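Local coordinates for protein frutapin (Artocarpus altilis, PDB 5KRP) that probably binds carbohydrates, most likely mannose-type sugars, as a breadfruit lectin of the jacalin-related family, at residues E74-S79 with K103-R108; T94-S99 with G138-A143. All coordinates share one frame; numbering follows the deposited sequence.

Contact 1. Residues E74-S79 with K103-R108; sequences EEFLVS and KTNKGR
Asn105 lays the flat face of its amide on the Phe76 ring, while its two polar ends bond the backbone of 74-79. Asn105 CG lies over the centre of the Phe76 ring, with the amide and ring planes 22° apart, so the two groups are stacked; Asn105 CB adds a CH-pi contact over the same ring. With CG between the backbone N and the carbonyl carbon (chi1 68°), the amide also reaches the backbone of 74-79. Asn105 ND2 donates to Glu74 O (3.0 Å), a nearly straight bond lying in the plane of both the amide and the accepting carbonyl. Phe76 N donates to Asn105 OD1 at 2.8 Å, entering from above the amide carbonyl plane. Bonded at both ends, the amide has its rotation fixed; separately, Asn105 N donates to Phe76 O at 3.0 Å.

Charge pairing joins Glu75 to Arg108. Extended beyond CG, which is anti to the backbone N (chi1 -177°), Glu75 puts OE1 2.7 Å from Arg108 NH1, using its syn lone pair in a salt bridge at the guanidinium edge. Glu75 OE1 also accepts from Gln71 N, which anchors the carboxylate a second time. The aliphatic part of Lys106 packs alongside, its CG 3.7 Å from Glu75 CG.

In the ladder itself, Val78 N donates to Lys103 O (2.9 Å) and Ser79 N more weakly to the same oxygen, while Lys103 N returns a bond to Ser79 O at 3.1 Å. Val78 and Ser79 thus both face Lys103 in a classic beta bulge. Just past Lys103, Thr104 to Gly107 forms a type I turn, and Thr104 OG1 accepts from Lys106 N in an ST turn. The whole marks the open end of an antiparallel hairpin in the beta-prism fold of jacalin-related lectins.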
loop_
_atom_site.group_PDB
_atom_site.type_symbol
_atom_site.label_atom_id
_atom_site.label_comp_id
_atom_site.label_asym_id
_atom_site.label_seq_id
_atom_site.Cartn_x
_atom_site.Cartn_y
_atom_site.Cartn_z
ATOM N N GLU A 74 2.247 10.139 -18.203
ATOM C CA GLU A 74 0.809 10.402 -18.364
ATOM C C GLU A 74 0.020 9.163 -18.879
ATOM O O GLU A 74 -1.182 9.045 -18.596
ATOM C CB GLU A 74 0.529 11.533 -19.348
ATOM C CG GLU A 74 1.040 12.889 -18.949
ATOM C CD GLU A 74 2.566 13.026 -19.094
ATOM O OE1 GLU A 74 3.191 12.295 -19.959
ATOM O OE2 GLU A 74 3.115 13.858 -18.307
ATOM N N GLU A 75 0.692 8.354 -19.688
ATOM C CA GLU A 75 0.090 7.134 -20.283
ATOM C C GLU A 75 0.647 5.903 -19.572
ATOM O O GLU A 75 1.858 5.792 -19.401
ATOM C CB GLU A 75 0.350 7.058 -21.775
ATOM C CG GLU A 75 -0.321 5.851 -22.451
ATOM C CD GLU A 75 0.008 5.681 -23.934
ATOM O OE1 GLU A 75 1.168 5.891 -24.336
ATOM O OE2 GLU A 75 -0.924 5.323 -24.664
ATOM N N PHE A 76 -0.262 5.010 -19.176
ATOM C CA PHE A 76 0.144 3.792 -18.471
ATOM C C PHE A 76 -0.883 2.697 -18.767
ATOM O O PHE A 76 -2.019 2.954 -19.241
ATOM C CB PHE A 76 0.197 4.077 -16.951
ATOM C CG PHE A 76 -1.012 4.762 -16.424
ATOM C CD1 PHE A 76 -2.146 4.056 -16.073
ATOM C CD2 PHE A 76 -1.014 6.159 -16.231
ATOM C CE1 PHE A 76 -3.279 4.685 -15.556
ATOM C CE2 PHE A 76 -2.166 6.800 -15.735
ATOM C CZ PHE A 76 -3.294 6.088 -15.435
ATOM N N LEU A 77 -0.491 1.477 -18.472
ATOM C CA LEU A 77 -1.328 0.306 -18.764
ATOM C C LEU A 77 -2.565 0.256 -17.893
ATOM O O LEU A 77 -2.466 0.563 -16.686
ATOM C CB LEU A 77 -0.517 -0.972 -18.515
ATOM C CG LEU A 77 0.691 -1.215 -19.383
ATOM C CD1 LEU A 77 1.397 -2.501 -18.839
ATOM C CD2 LEU A 77 0.155 -1.326 -20.800
ATOM N N VAL A 78 -3.705 -0.047 -18.492
ATOM C CA VAL A 78 -4.983 -0.354 -17.810
ATOM C C VAL A 78 -5.441 -1.801 -18.004
ATOM O O VAL A 78 -6.400 -2.270 -17.382
ATOM C CB VAL A 78 -6.094 0.647 -18.145
ATOM C CG1 VAL A 78 -5.729 2.028 -17.668
ATOM C CG2 VAL A 78 -6.365 0.702 -19.628
ATOM N N SER A 79 -4.798 -2.557 -18.901
ATOM C CA SER A 79 -5.234 -3.931 -19.222
ATOM C C SER A 79 -4.049 -4.704 -19.736
ATOM O O SER A 79 -3.283 -4.227 -20.615
ATOM C CB SER A 79 -6.318 -3.977 -20.317
ATOM O OG SER A 79 -6.624 -5.352 -20.603
ATOM N N LYS A 103 -3.510 -2.585 -23.235
ATOM C CA LYS A 103 -4.311 -1.356 -23.465
ATOM C C LYS A 103 -3.877 -0.269 -22.498
ATOM O O LYS A 103 -3.443 -0.573 -21.378
ATOM C CB LYS A 103 -5.770 -1.621 -23.241
ATOM C CG LYS A 103 -6.301 -2.651 -24.223
ATOM C CD LYS A 103 -7.817 -2.607 -24.302
ATOM C CE LYS A 103 -8.324 -3.792 -25.123
ATOM N NZ LYS A 103 -9.806 -3.951 -24.952
ATOM N N THR A 104 -3.935 1.000 -22.939
ATOM C CA THR A 104 -3.583 2.138 -22.064
ATOM C C THR A 104 -4.741 3.081 -21.708
ATOM O O THR A 104 -5.811 3.122 -22.372
ATOM C CB THR A 104 -2.422 2.975 -22.626
ATOM O OG1 THR A 104 -2.938 3.865 -23.620
ATOM C CG2 THR A 104 -1.315 2.114 -23.226
ATOM N N ASN A 105 -4.528 3.848 -20.621
ATOM C CA ASN A 105 -5.482 4.873 -20.170
ATOM C C ASN A 105 -5.787 5.951 -21.243
ATOM O O ASN A 105 -6.793 6.630 -21.156
ATOM C CB ASN A 105 -5.005 5.518 -18.864
ATOM C CG ASN A 105 -3.787 6.333 -19.051
ATOM O OD1 ASN A 105 -2.879 5.960 -19.782
ATOM N ND2 ASN A 105 -3.749 7.504 -18.407
ATOM N N LYS A 106 -4.917 6.076 -22.207
ATOM C CA LYS A 106 -5.101 6.998 -23.331
ATOM C C LYS A 106 -5.865 6.367 -24.478
ATOM O O LYS A 106 -6.022 6.995 -25.543
ATOM C CB LYS A 106 -3.755 7.517 -23.815
ATOM C CG LYS A 106 -2.990 8.404 -22.843
ATOM C CD LYS A 106 -3.788 9.605 -22.327
ATOM C CE LYS A 106 -2.858 10.602 -21.646
ATOM N NZ LYS A 106 -3.631 11.752 -21.130
ATOM N N GLY A 107 -6.368 5.152 -24.287
ATOM C CA GLY A 107 -7.103 4.452 -25.347
ATOM C C GLY A 107 -6.259 3.848 -26.472
ATOM O O GLY A 107 -6.806 3.599 -27.555
ATOM N N ARG A 108 -4.961 3.622 -26.285
ATOM C CA ARG A 108 -4.127 2.951 -27.309
ATOM C C ARG A 108 -4.101 1.445 -26.973
ATOM O O ARG A 108 -4.073 1.061 -25.791
ATOM C CB ARG A 108 -2.703 3.477 -27.403
ATOM C CG ARG A 108 -2.497 4.930 -27.904
ATOM C CD ARG A 108 -1.148 5.480 -27.370
ATOM N NE ARG A 108 -0.108 5.459 -28.310
ATOM C CZ ARG A 108 1.215 5.450 -28.090
ATOM N NH1 ARG A 108 1.835 5.458 -26.880
ATOM N NH2 ARG A 108 1.959 5.379 -29.183
#

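Contact 2. Residues T94-S99 with G138-A143; sequences TPVVRS and GDLLDA
A water gripped by three groups bridges Thr94, Pro95 and Asp142. It donates to Asp142 OD2 (2.6 Å from the water oxygen) and to Pro95 O (2.8 Å), and accepts from Thr94 OG1 (2.7 Å). With OG1 anti to the backbone N (chi1 -164°), Thr94 turns its hydroxyl to the water, while its CG2 approaches Asp142 OD2.

Direct backbone bonding is spare: Val97 N donates to Leu141 O at 2.9 Å, almost straight (168°), and Val96 CA makes a CA-H...O contact with Asp142 O. Strand segments 95-99 and 141-143 are inclined at 112°, far from the alignment of neighbours in one sheet.

Apolar branches fill the flanks. Val96 CG2 meets Leu140 CD1 at 4.1 Å, and Val97 CG2 rests against Leu141 CG at 4.0 Å, with Ile38 touching both Val97 and Leu141.

Asp142 OD2 also hydrogen-bonds a glycerol that is probably from the crystallisation liquor, and Asp139 N and Leu140 N bind its other hydroxyls. That set, with Gly138 opening a Gly-x-x-x-Asp loop, is consistent with the sugar-binding site of jacalin-related lectins.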
loop_
_atom_site.group_PDB
_atom_site.type_symbol
_atom_site.label_atom_id
_atom_site.label_comp_id
_atom_site.label_asym_id
_atom_site.label_seq_id
_atom_site.Cartn_x
_atom_site.Cartn_y
_atom_site.Cartn_z
ATOM N N THR A 94 4.079 -28.394 -22.881
ATOM C CA THR A 94 3.781 -27.544 -21.710
ATOM C C THR A 94 3.005 -26.235 -22.201
ATOM O O THR A 94 3.337 -25.732 -23.274
ATOM C CB THR A 94 5.050 -27.255 -20.994
ATOM O OG1 THR A 94 4.712 -26.770 -19.708
ATOM C CG2 THR A 94 5.964 -26.300 -21.761
ATOM N N PRO A 95 2.019 -25.752 -21.455
ATOM C CA PRO A 95 1.405 -24.451 -21.808
ATOM C C PRO A 95 2.419 -23.300 -21.746
ATOM O O PRO A 95 3.232 -23.217 -20.846
ATOM C CB PRO A 95 0.315 -24.275 -20.756
ATOM C CG PRO A 95 0.071 -25.681 -20.207
ATOM C CD PRO A 95 1.395 -26.271 -20.196
ATOM N N VAL A 96 2.327 -22.432 -22.734
ATOM C CA VAL A 96 3.071 -21.198 -22.819
ATOM C C VAL A 96 2.168 -20.019 -23.160
ATOM O O VAL A 96 0.973 -20.158 -23.462
ATOM C CB VAL A 96 4.232 -21.292 -23.884
ATOM C CG1 VAL A 96 5.123 -22.455 -23.620
ATOM C CG2 VAL A 96 3.696 -21.355 -25.299
ATOM N N VAL A 97 2.748 -18.817 -23.124
ATOM C CA VAL A 97 2.007 -17.620 -23.499
ATOM C C VAL A 97 2.051 -17.470 -25.008
ATOM O O VAL A 97 3.116 -17.231 -25.561
ATOM C CB VAL A 97 2.615 -16.335 -22.857
ATOM C CG1 VAL A 97 1.841 -15.103 -23.286
ATOM C CG2 VAL A 97 2.684 -16.496 -21.322
ATOM N N ARG A 98 0.896 -17.658 -25.621
ATOM C CA ARG A 98 0.733 -17.722 -27.076
ATOM C C ARG A 98 0.516 -16.340 -27.632
ATOM O O ARG A 98 0.974 -16.018 -28.738
ATOM C CB ARG A 98 -0.407 -18.672 -27.498
ATOM C CG ARG A 98 -0.220 -20.143 -27.131
ATOM C CD ARG A 98 0.979 -20.811 -27.781
ATOM N NE ARG A 98 0.811 -20.656 -29.207
ATOM C CZ ARG A 98 0.106 -21.476 -29.976
ATOM N NH1 ARG A 98 -0.416 -22.608 -29.502
ATOM N NH2 ARG A 98 -0.070 -21.135 -31.223
ATOM N N SER A 99 -0.105 -15.467 -26.844
ATOM C CA SER A 99 -0.394 -14.098 -27.306
ATOM C C SER A 99 -0.393 -13.125 -26.089
ATOM O O SER A 99 -0.798 -13.536 -24.980
ATOM C CB SER A 99 -1.782 -14.028 -27.903
ATOM O OG SER A 99 -1.976 -12.840 -28.606
ATOM N N GLY A 138 11.898 -20.202 -21.274
ATOM C CA GLY A 138 12.799 -21.262 -21.746
ATOM C C GLY A 138 13.136 -20.867 -23.174
ATOM O O GLY A 138 13.835 -19.871 -23.367
ATOM N N ASP A 139 12.669 -21.645 -24.137
ATOM C CA ASP A 139 12.723 -21.242 -25.517
ATOM C C ASP A 139 11.691 -20.148 -25.770
ATOM O O ASP A 139 11.872 -19.394 -26.689
ATOM C CB ASP A 139 12.418 -22.378 -26.472
ATOM C CG ASP A 139 13.492 -23.472 -26.485
ATOM O OD1 ASP A 139 14.611 -23.311 -25.922
ATOM O OD2 ASP A 139 13.130 -24.541 -27.043
ATOM N N LEU A 140 10.593 -20.130 -24.979
ATOM C CA LEU A 140 9.473 -19.265 -25.157
ATOM C C LEU A 140 9.147 -18.666 -23.741
ATOM O O LEU A 140 9.718 -19.066 -22.719
ATOM C CB LEU A 140 8.244 -20.046 -25.633
ATOM C CG LEU A 140 8.399 -20.638 -27.057
ATOM C CD1 LEU A 140 7.233 -21.522 -27.345
ATOM C CD2 LEU A 140 8.470 -19.584 -28.112
ATOM N N LEU A 141 8.226 -17.727 -23.737
ATOM C CA LEU A 141 7.681 -17.188 -22.495
ATOM C C LEU A 141 6.659 -18.197 -22.009
ATOM O O LEU A 141 5.539 -18.195 -22.418
ATOM C CB LEU A 141 7.022 -15.814 -22.814
ATOM C CG LEU A 141 6.468 -15.107 -21.561
ATOM C CD1 LEU A 141 7.580 -14.830 -20.615
ATOM C CD2 LEU A 141 5.696 -13.861 -21.921
ATOM N N ASP A 142 7.069 -19.055 -21.089
ATOM C CA ASP A 142 6.123 -19.990 -20.478
ATOM C C ASP A 142 4.987 -19.342 -19.664
ATOM O O ASP A 142 3.844 -19.801 -19.707
ATOM C CB ASP A 142 6.894 -20.921 -19.551
ATOM C CG ASP A 142 7.871 -21.839 -20.291
ATOM O OD1 ASP A 142 8.957 -21.383 -20.724
ATOM O OD2 ASP A 142 7.569 -23.056 -20.426
ATOM N N ALA A 143 5.279 -18.256 -18.956
ATOM C CA ALA A 143 4.245 -17.666 -18.072
ATOM C C ALA A 143 4.654 -16.230 -17.750
ATOM O O ALA A 143 5.837 -15.886 -17.808
ATOM C CB ALA A 143 4.098 -18.471 -16.777
HETATM O O HOH W 1 5.394 -24.155 -19.400
#

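Overall arrangement
From the N terminus, the chain passes 74-79, runs up strand 77-86, turns, and enters strand 95-104 through 94-99. At the far end of that strand, residues 103-108 come back beside 74-79, so contact 1 closes the loop of 23 intervening residues at the open end of the hairpin. The chain then makes strands 109-114, 119-125 and 127-137 before 138-143 returns to 94-99, closing contact 2 over 38 residues. The segments alternate, so the two closures cross without nesting. Their centres lie about 25 Å apart on opposite sides of the chain's centre, linked by strand 95-104: contact 1 stays within one sheet, whereas contact 2 ties that sheet to the one holding strand 141-149.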